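Local coordinates for protein SAM-dependent methyltransferase (Anabaena variabilis ATCC 29413, PDB 3GGD) that probably transfers a methyl group from S-adenosyl-L-methionine to an acceptor substrate, and binds the by-product S-adenosyl-L-homocysteine, at residues 158-172 with 232-244. Numbering follows the deposited sequence.
Sequences AMYLIELGTGCIDFF and YATPPAFWAVIKH. With CO (cobalt (II) ion), chain C; SO4 (sulfate ion), chain G; SO4 (sulfate ion), chain I; EDO (1,2-ethanediol), chain R.
P235 lies over one face of the F171 ring: its CA sits 3.7 Å from the ring centroid, almost on the ring normal, a CH-pi contact. F171 reaches it with CG anti to the backbone N (chi1 174°). P235 CB touches F171 CD2, the CB of A233 meets the ring edge, and CD of P236 packs on F171 CB. With an alanine here in place of F171, P235 CA is likely to lose the ring face beneath it and A233 CB its edge contact, opening a gap between the first turn of helix 168-179 and the segment leading into strand 237-244. P236 also leans CG on T166 O at 3.5 Å, while G165 N hydrogen-bonds P236 O, continuing the strand pairing by one bond.

From there toward A158 and K243, strands 158-164 and 237-244 pair antiparallel, with two-way backbone bonds joining M159 to I242, L161 to A240 and E163 to F238. On one face Y160 CE1 meets W239 CE3 at 3.6 Å, the rings inclined by 33°, and V241 CG2 abuts the Y160 ring edge. On the other, selenomethionine M159 bends at chi3 (58°), and its CE lies 3.5 Å from I242 CD1.

D46 and R49 of helix 43-50 hydrogen-bond Y160 OH, and backbone amides of G133, F134 and H135 hold the E163 carboxylate. Strand 158-164 runs parallel to 127-131 on its other side, in a sheet of order 3-2-1-4-5-7-6, that of class I methyltransferases. At the far end of the last strand, H244 NE2 binds cobalt together with D210. The paired backbone bonds thus hold this reversed strand to the parallel sheet, while I162, on the Y160 and W239 face, touches R131, an S-adenosyl-L-homocysteine-binding residue.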
ATOM      1  N   ALA A 158      -4.434  -7.005 -14.007  1.00 58.64           N
ATOM      2  CA  ALA A 158      -3.183  -7.437 -13.378  1.00 59.47           C
ATOM      3  C   ALA A 158      -2.908  -6.478 -12.217  1.00 60.26           C
ATOM      4  O   ALA A 158      -3.344  -5.321 -12.228  1.00 59.60           O
ATOM      5  CB  ALA A 158      -1.973  -7.477 -14.377  1.00 58.46           C
HETATM    6  N   MSE A 159      -2.196  -6.985 -11.209  1.00 60.49           N
HETATM    7  CA  MSE A 159      -1.861  -6.220 -10.024  1.00 61.28           C
HETATM    8  C   MSE A 159      -0.375  -6.236  -9.801  1.00 60.77           C
HETATM    9  O   MSE A 159       0.234  -7.306  -9.765  1.00 59.91           O
HETATM   10  CB  MSE A 159      -2.515  -6.797  -8.755  1.00 60.05           C
HETATM   11  CG  MSE A 159      -2.013  -6.131  -7.522  1.00 61.82           C
HETATM   12 SE   MSE A 159      -3.072  -6.432  -5.922  0.75 65.94          SE
HETATM   13  CE  MSE A 159      -3.011  -8.381  -5.825  1.00 57.48           C
ATOM     14  N   TYR A 160       0.183  -5.043  -9.621  1.00 59.86           N
ATOM     15  CA  TYR A 160       1.517  -4.913  -9.095  1.00 60.16           C
ATOM     16  C   TYR A 160       1.363  -4.513  -7.630  1.00 60.25           C
ATOM     17  O   TYR A 160       0.643  -3.560  -7.319  1.00 59.31           O
ATOM     18  CB  TYR A 160       2.305  -3.794  -9.782  1.00 59.40           C
ATOM     19  CG  TYR A 160       3.664  -3.501  -9.101  1.00 58.81           C
ATOM     20  CD1 TYR A 160       4.802  -4.234  -9.413  1.00 56.86           C
ATOM     21  CD2 TYR A 160       3.794  -2.479  -8.158  1.00 59.77           C
ATOM     22  CE1 TYR A 160       6.036  -3.935  -8.825  1.00 57.53           C
ATOM     23  CE2 TYR A 160       5.018  -2.184  -7.550  1.00 57.96           C
ATOM     24  CZ  TYR A 160       6.129  -2.923  -7.893  1.00 58.96           C
ATOM     25  OH  TYR A 160       7.323  -2.586  -7.330  1.00 60.58           O
ATOM     26  N   LEU A 161       2.021  -5.250  -6.746  1.00 60.36           N
ATOM     27  CA  LEU A 161       2.087  -4.849  -5.340  1.00 61.72           C
ATOM     28  C   LEU A 161       3.535  -4.908  -4.827  1.00 60.85           C
ATOM     29  O   LEU A 161       4.347  -5.721  -5.278  1.00 60.48           O
ATOM     30  CB  LEU A 161       1.184  -5.679  -4.438  1.00 62.54           C
ATOM     31  CG  LEU A 161       1.556  -7.142  -4.099  1.00 64.69           C
ATOM     32  CD1 LEU A 161       0.632  -7.633  -2.897  1.00 67.21           C
ATOM     33  CD2 LEU A 161       1.426  -8.040  -5.295  1.00 64.09           C
ATOM     34  N   ILE A 162       3.844  -3.972  -3.929  1.00 61.11           N
ATOM     35  CA  ILE A 162       5.140  -3.913  -3.253  1.00 60.39           C
ATOM     36  C   ILE A 162       4.813  -3.723  -1.757  1.00 60.86           C
ATOM     37  O   ILE A 162       4.000  -2.881  -1.371  1.00 60.09           O
ATOM     38  CB  ILE A 162       6.078  -2.839  -3.859  1.00 61.01           C
ATOM     39  CG1 ILE A 162       7.441  -2.895  -3.142  1.00 60.75           C
ATOM     40  CG2 ILE A 162       5.393  -1.398  -3.850  1.00 57.61           C
ATOM     41  CD1 ILE A 162       8.545  -1.939  -3.694  1.00 59.63           C
ATOM     42  N   GLU A 163       5.399  -4.595  -0.949  1.00 60.75           N
ATOM     43  CA  GLU A 163       5.098  -4.697   0.462  1.00 60.39           C
ATOM     44  C   GLU A 163       6.404  -4.809   1.244  1.00 60.03           C
ATOM     45  O   GLU A 163       7.457  -5.043   0.666  1.00 59.45           O
ATOM     46  CB  GLU A 163       4.246  -5.966   0.695  1.00 60.51           C
ATOM     47  CG  GLU A 163       2.885  -5.920   0.016  1.00 60.90           C
ATOM     48  CD  GLU A 163       1.981  -4.836   0.564  1.00 64.04           C
ATOM     49  OE1 GLU A 163       2.159  -4.472   1.760  1.00 62.95           O
ATOM     50  OE2 GLU A 163       1.117  -4.313  -0.215  1.00 64.97           O
ATOM     51  N   LEU A 164       6.329  -4.648   2.558  1.00 59.40           N
ATOM     52  CA  LEU A 164       7.486  -4.922   3.400  1.00 60.34           C
ATOM     53  C   LEU A 164       7.572  -6.427   3.473  1.00 60.50           C
ATOM     54  O   LEU A 164       6.547  -7.094   3.637  1.00 60.25           O
ATOM     55  CB  LEU A 164       7.351  -4.270   4.775  1.00 60.03           C
ATOM     56  CG  LEU A 164       7.217  -2.727   4.753  1.00 61.38           C
ATOM     57  CD1 LEU A 164       7.332  -2.101   6.163  1.00 62.17           C
ATOM     58  CD2 LEU A 164       8.234  -2.084   3.810  1.00 60.33           C
ATOM     59  N   GLY A 165       8.782  -6.951   3.318  1.00 60.88           N
ATOM     60  CA  GLY A 165       8.994  -8.377   3.227  1.00 61.64           C
ATOM     61  C   GLY A 165       9.689  -8.985   4.435  1.00 62.34           C
ATOM     62  O   GLY A 165       9.830  -8.352   5.497  1.00 62.78           O
ATOM     63  N   THR A 166      10.077 -10.241   4.278  1.00 62.27           N
ATOM     64  CA  THR A 166      10.801 -10.971   5.317  1.00 62.49           C
ATOM     65  C   THR A 166      11.981 -10.113   5.742  1.00 63.15           C
ATOM     66  O   THR A 166      12.695  -9.529   4.900  1.00 63.09           O
ATOM     67  CB  THR A 166      11.305 -12.328   4.785  1.00 62.06           C
ATOM     68  OG1 THR A 166      10.176 -13.045   4.295  1.00 62.66           O
ATOM     69  CG2 THR A 166      12.022 -13.152   5.880  1.00 58.61           C
ATOM     70  N   GLY A 167      12.164 -10.016   7.046  1.00 63.34           N
ATOM     71  CA  GLY A 167      13.236  -9.186   7.574  1.00 63.72           C
ATOM     72  C   GLY A 167      12.733  -7.848   8.055  1.00 63.78           C
ATOM     73  O   GLY A 167      13.429  -7.141   8.747  1.00 63.80           O
ATOM     74  N   CYS A 168      11.495  -7.515   7.728  1.00 65.07           N
ATOM     75  CA  CYS A 168      10.939  -6.222   8.135  1.00 64.77           C
ATOM     76  C   CYS A 168      11.092  -5.937   9.633  1.00 63.95           C
ATOM     77  O   CYS A 168      11.545  -4.862  10.024  1.00 62.88           O
ATOM     78  CB  CYS A 168       9.451  -6.146   7.763  1.00 65.48           C
ATOM     79  SG  CYS A 168       8.595  -4.624   8.429  1.00 68.53           S
ATOM     80  N   ILE A 169      10.655  -6.882  10.463  1.00 63.43           N
ATOM     81  CA  ILE A 169      10.638  -6.681  11.921  1.00 63.38           C
ATOM     82  C   ILE A 169      12.073  -6.633  12.470  1.00 62.87           C
ATOM     83  O   ILE A 169      12.376  -5.794  13.306  1.00 62.55           O
ATOM     84  CB  ILE A 169       9.725  -7.740  12.642  1.00 63.51           C
ATOM     85  CG1 ILE A 169       8.263  -7.635  12.129  1.00 64.85           C
ATOM     86  CG2 ILE A 169       9.823  -7.651  14.187  1.00 63.60           C
ATOM     87  CD1 ILE A 169       7.592  -6.267  12.207  1.00 65.29           C
ATOM     88  N   ASP A 170      12.949  -7.514  11.990  1.00 62.18           N
ATOM     89  CA  ASP A 170      14.345  -7.442  12.363  1.00 62.18           C
ATOM     90  C   ASP A 170      14.984  -6.093  11.984  1.00 61.14           C
ATOM     91  O   ASP A 170      15.780  -5.539  12.715  1.00 59.99           O
ATOM     92  CB  ASP A 170      15.130  -8.526  11.656  1.00 62.93           C
ATOM     93  CG  ASP A 170      14.890  -9.926  12.236  1.00 66.42           C
ATOM     94  OD1 ASP A 170      14.320 -10.074  13.352  1.00 68.58           O
ATOM     95  OD2 ASP A 170      15.303 -10.885  11.547  1.00 73.39           O
ATOM     96  N   PHE A 171      14.658  -5.603  10.805  1.00 60.36           N
ATOM     97  CA  PHE A 171      15.177  -4.341  10.334  1.00 60.32           C
ATOM     98  C   PHE A 171      14.842  -3.219  11.326  1.00 60.31           C
ATOM     99  O   PHE A 171      15.719  -2.472  11.763  1.00 59.50           O
ATOM    100  CB  PHE A 171      14.579  -4.013   8.957  1.00 60.90           C
ATOM    101  CG  PHE A 171      14.947  -2.645   8.461  1.00 61.13           C
ATOM    102  CD1 PHE A 171      16.125  -2.442   7.764  1.00 61.72           C
ATOM    103  CD2 PHE A 171      14.126  -1.564   8.723  1.00 61.13           C
ATOM    104  CE1 PHE A 171      16.473  -1.169   7.320  1.00 61.64           C
ATOM    105  CE2 PHE A 171      14.472  -0.300   8.302  1.00 61.19           C
ATOM    106  CZ  PHE A 171      15.666  -0.110   7.597  1.00 60.55           C
ATOM    107  N   PHE A 172      13.568  -3.116  11.685  1.00 60.20           N
ATOM    108  CA  PHE A 172      13.158  -2.067  12.615  1.00 60.93           C
ATOM    109  C   PHE A 172      13.708  -2.272  14.032  1.00 60.57           C
ATOM    110  O   PHE A 172      14.116  -1.314  14.691  1.00 59.94           O
ATOM    111  CB  PHE A 172      11.645  -1.879  12.615  1.00 60.97           C
ATOM    112  CG  PHE A 172      11.138  -1.187  11.403  1.00 61.28           C
ATOM    113  CD1 PHE A 172      11.515   0.116  11.139  1.00 62.27           C
ATOM    114  CD2 PHE A 172      10.280  -1.825  10.530  1.00 62.69           C
ATOM    115  CE1 PHE A 172      11.080   0.749  10.017  1.00 63.15           C
ATOM    116  CE2 PHE A 172       9.817  -1.194   9.381  1.00 63.27           C
ATOM    117  CZ  PHE A 172      10.195   0.092   9.122  1.00 62.61           C
ATOM    118  N   TYR A 232      18.522   7.491   3.855  1.00 66.05           N
ATOM    119  CA  TYR A 232      17.170   7.157   4.261  1.00 65.96           C
ATOM    120  C   TYR A 232      17.068   5.709   4.727  1.00 64.53           C
ATOM    121  O   TYR A 232      17.738   4.842   4.189  1.00 63.58           O
ATOM    122  CB  TYR A 232      16.181   7.340   3.119  1.00 67.22           C
ATOM    123  CG  TYR A 232      15.927   8.765   2.765  1.00 67.97           C
ATOM    124  CD1 TYR A 232      15.147   9.552   3.574  1.00 69.87           C
ATOM    125  CD2 TYR A 232      16.456   9.323   1.611  1.00 70.84           C
ATOM    126  CE1 TYR A 232      14.894  10.862   3.265  1.00 71.50           C
ATOM    127  CE2 TYR A 232      16.209  10.646   1.275  1.00 70.94           C
ATOM    128  CZ  TYR A 232      15.426  11.406   2.110  1.00 71.74           C
ATOM    129  OH  TYR A 232      15.165  12.723   1.824  1.00 72.51           O
ATOM    130  N   ALA A 233      16.188   5.459   5.699  1.00 62.67           N
ATOM    131  CA  ALA A 233      15.894   4.088   6.146  1.00 61.60           C
ATOM    132  C   ALA A 233      15.108   3.375   5.048  1.00 60.89           C
ATOM    133  O   ALA A 233      14.048   3.864   4.583  1.00 60.20           O
ATOM    134  CB  ALA A 233      15.125   4.080   7.457  1.00 60.62           C
ATOM    135  N   THR A 234      15.641   2.230   4.619  1.00 60.55           N
ATOM    136  CA  THR A 234      15.050   1.460   3.537  1.00 60.95           C
ATOM    137  C   THR A 234      14.842  -0.021   3.953  1.00 61.19           C
ATOM    138  O   THR A 234      15.716  -0.866   3.744  1.00 61.32           O
ATOM    139  CB  THR A 234      15.935   1.493   2.269  1.00 60.64           C
ATOM    140  OG1 THR A 234      17.203   0.913   2.569  1.00 60.63           O
ATOM    141  CG2 THR A 234      16.133   2.911   1.707  1.00 59.45           C
ATOM    142  N   PRO A 235      13.692  -0.331   4.536  1.00 60.92           N
ATOM    143  CA  PRO A 235      13.409  -1.726   4.888  1.00 61.48           C
ATOM    144  C   PRO A 235      13.297  -2.663   3.673  1.00 61.98           C
ATOM    145  O   PRO A 235      13.059  -2.211   2.543  1.00 61.78           O
ATOM    146  CB  PRO A 235      12.057  -1.645   5.605  1.00 61.42           C
ATOM    147  CG  PRO A 235      11.436  -0.349   5.126  1.00 61.65           C
ATOM    148  CD  PRO A 235      12.589   0.578   4.894  1.00 60.95           C
ATOM    149  N   PRO A 236      13.460  -3.976   3.904  1.00 62.68           N
ATOM    150  CA  PRO A 236      13.386  -4.935   2.798  1.00 61.85           C
ATOM    151  C   PRO A 236      11.980  -5.033   2.245  1.00 61.32           C
ATOM    152  O   PRO A 236      11.000  -4.999   3.007  1.00 60.59           O
ATOM    153  CB  PRO A 236      13.835  -6.249   3.430  1.00 62.52           C
ATOM    154  CG  PRO A 236      13.583  -6.096   4.906  1.00 63.15           C
ATOM    155  CD  PRO A 236      13.753  -4.628   5.199  1.00 63.08           C
ATOM    156  N   ALA A 237      11.903  -5.151   0.918  1.00 60.64           N
ATOM    157  CA  ALA A 237      10.649  -5.184   0.167  1.00 59.95           C
ATOM    158  C   ALA A 237      10.451  -6.536  -0.508  1.00 59.62           C
ATOM    159  O   ALA A 237      11.384  -7.322  -0.683  1.00 59.00           O
ATOM    160  CB  ALA A 237      10.614  -4.057  -0.876  1.00 59.90           C
ATOM    161  N   PHE A 238       9.204  -6.809  -0.833  1.00 59.05           N
ATOM    162  CA  PHE A 238       8.803  -7.932  -1.646  1.00 58.89           C
ATOM    163  C   PHE A 238       7.844  -7.328  -2.650  1.00 59.26           C
ATOM    164  O   PHE A 238       6.944  -6.573  -2.258  1.00 59.63           O
ATOM    165  CB  PHE A 238       8.027  -9.006  -0.850  1.00 59.19           C
ATOM    166  CG  PHE A 238       7.288  -9.970  -1.730  1.00 58.84           C
ATOM    167  CD1 PHE A 238       7.949 -10.992  -2.352  1.00 62.61           C
ATOM    168  CD2 PHE A 238       5.948  -9.803  -1.998  1.00 62.90           C
ATOM    169  CE1 PHE A 238       7.307 -11.849  -3.195  1.00 61.97           C
ATOM    170  CE2 PHE A 238       5.290 -10.689  -2.849  1.00 61.96           C
ATOM    171  CZ  PHE A 238       6.004 -11.697  -3.454  1.00 61.21           C
ATOM    172  N   TRP A 239       8.004  -7.679  -3.926  1.00 59.63           N
ATOM    173  CA  TRP A 239       7.065  -7.219  -4.955  1.00 59.43           C
ATOM    174  C   TRP A 239       6.760  -8.316  -5.954  1.00 59.24           C
ATOM    175  O   TRP A 239       7.563  -9.259  -6.156  1.00 58.44           O
ATOM    176  CB  TRP A 239       7.580  -5.947  -5.698  1.00 59.26           C
ATOM    177  CG  TRP A 239       8.802  -6.147  -6.494  1.00 58.36           C
ATOM    178  CD1 TRP A 239      10.080  -5.910  -6.077  1.00 58.82           C
ATOM    179  CD2 TRP A 239       8.910  -6.616  -7.851  1.00 57.06           C
ATOM    180  NE1 TRP A 239      10.964  -6.200  -7.072  1.00 58.54           N
ATOM    181  CE2 TRP A 239      10.282  -6.625  -8.176  1.00 58.52           C
ATOM    182  CE3 TRP A 239       7.985  -7.012  -8.819  1.00 58.60           C
ATOM    183  CZ2 TRP A 239      10.765  -7.042  -9.422  1.00 59.90           C
ATOM    184  CZ3 TRP A 239       8.462  -7.420 -10.054  1.00 57.95           C
ATOM    185  CH2 TRP A 239       9.838  -7.419 -10.349  1.00 58.80           C
ATOM    186  N   ALA A 240       5.574  -8.195  -6.555  1.00 58.91           N
ATOM    187  CA  ALA A 240       5.117  -9.147  -7.556  1.00 59.11           C
ATOM    188  C   ALA A 240       4.103  -8.511  -8.508  1.00 59.11           C
ATOM    189  O   ALA A 240       3.407  -7.541  -8.164  1.00 59.59           O
ATOM    190  CB  ALA A 240       4.502 -10.438  -6.879  1.00 57.39           C
ATOM    191  N   VAL A 241       4.062  -9.053  -9.724  1.00 58.92           N
ATOM    192  CA  VAL A 241       2.945  -8.788 -10.627  1.00 58.44           C
ATOM    193  C   VAL A 241       2.182 -10.120 -10.764  1.00 59.23           C
ATOM    194  O   VAL A 241       2.779 -11.149 -11.128  1.00 58.28           O
ATOM    195  CB  VAL A 241       3.399  -8.293 -12.034  1.00 58.86           C
ATOM    196  CG1 VAL A 241       2.185  -8.066 -12.892  1.00 57.10           C
ATOM    197  CG2 VAL A 241       4.257  -7.000 -11.929  1.00 54.95           C
ATOM    198  N   ILE A 242       0.874 -10.084 -10.467  1.00 59.35           N
ATOM    199  CA  ILE A 242       0.029 -11.280 -10.542  1.00 59.14           C
ATOM    200  C   ILE A 242      -1.200 -11.032 -11.424  1.00 59.79           C
ATOM    201  O   ILE A 242      -1.659  -9.888 -11.581  1.00 59.57           O
ATOM    202  CB  ILE A 242      -0.354 -11.816  -9.121  1.00 59.27           C
ATOM    203  CG1 ILE A 242      -1.398 -10.907  -8.422  1.00 59.85           C
ATOM    204  CG2 ILE A 242       0.919 -11.954  -8.239  1.00 56.59           C
ATOM    205  CD1 ILE A 242      -1.946 -11.492  -7.082  1.00 56.70           C
ATOM    206  N   LYS A 243      -1.706 -12.108 -12.020  1.00 59.57           N
ATOM    207  CA  LYS A 243      -2.884 -12.060 -12.873  1.00 59.36           C
ATOM    208  C   LYS A 243      -3.615 -13.416 -12.728  1.00 58.90           C
ATOM    209  O   LYS A 243      -2.967 -14.454 -12.585  1.00 58.68           O
ATOM    210  CB  LYS A 243      -2.440 -11.808 -14.297  1.00 59.45           C
ATOM    211  CG  LYS A 243      -3.562 -11.587 -15.324  1.00 61.38           C
ATOM    212  CD  LYS A 243      -2.967 -11.089 -16.631  1.00 60.72           C
ATOM    213  CE  LYS A 243      -4.024 -10.776 -17.688  1.00 62.71           C
ATOM    214  NZ  LYS A 243      -4.596 -12.093 -18.144  1.00 66.48           N
ATOM    215  N   HIS A 244      -4.949 -13.403 -12.718  1.00 58.67           N
ATOM    216  CA  HIS A 244      -5.693 -14.656 -12.573  1.00 58.77           C
ATOM    217  C   HIS A 244      -5.209 -15.677 -13.622  1.00 59.64           C
ATOM    218  O   HIS A 244      -4.988 -15.356 -14.819  1.00 59.20           O
ATOM    219  CB  HIS A 244      -7.234 -14.434 -12.597  1.00 57.79           C
ATOM    220  CG  HIS A 244      -8.033 -15.596 -12.074  1.00 55.95           C
ATOM    221  ND1 HIS A 244      -8.121 -16.783 -12.758  1.00 53.01           N
ATOM    222  CD2 HIS A 244      -8.776 -15.760 -10.946  1.00 55.05           C
ATOM    223  CE1 HIS A 244      -8.862 -17.643 -12.072  1.00 53.53           C
ATOM    224  NE2 HIS A 244      -9.291 -17.049 -10.976  1.00 54.42           N
TER
HETATM  225 CO    CO C 246     -10.257 -17.415  -9.205  1.00 49.62          CO
HETATM  226  S   SO4 G 250      11.027 -10.577  10.291  1.00 92.32           S
HETATM  227  O1  SO4 G 250      12.084  -9.570  10.415  1.00 90.20           O
HETATM  228  O2  SO4 G 250      11.076 -11.523  11.418  1.00 92.41           O
HETATM  229  O3  SO4 G 250      11.072 -11.243   8.965  1.00 91.11           O
HETATM  230  O4  SO4 G 250       9.729  -9.904  10.404  1.00 95.51           O
HETATM  231  S   SO4 I 252      -7.015 -11.484 -20.504  1.00136.84           S
HETATM  232  O1  SO4 I 252      -7.695 -11.074 -21.732  1.00138.09           O
HETATM  233  O2  SO4 I 252      -6.257 -10.348 -19.979  1.00137.54           O
HETATM  234  O3  SO4 I 252      -6.108 -12.606 -20.758  1.00136.78           O
HETATM  235  O4  SO4 I 252      -8.041 -11.883 -19.549  1.00137.76           O
HETATM  236  C1  EDO R 261      14.756  -7.938  -7.491  1.00 77.71           C
HETATM  237  O1  EDO R 261      15.173  -8.884  -6.519  1.00 78.43           O
HETATM  238  C2  EDO R 261      14.475  -6.658  -6.719  1.00 77.01           C
HETATM  239  O2  EDO R 261      13.934  -5.694  -7.599  1.00 75.24           O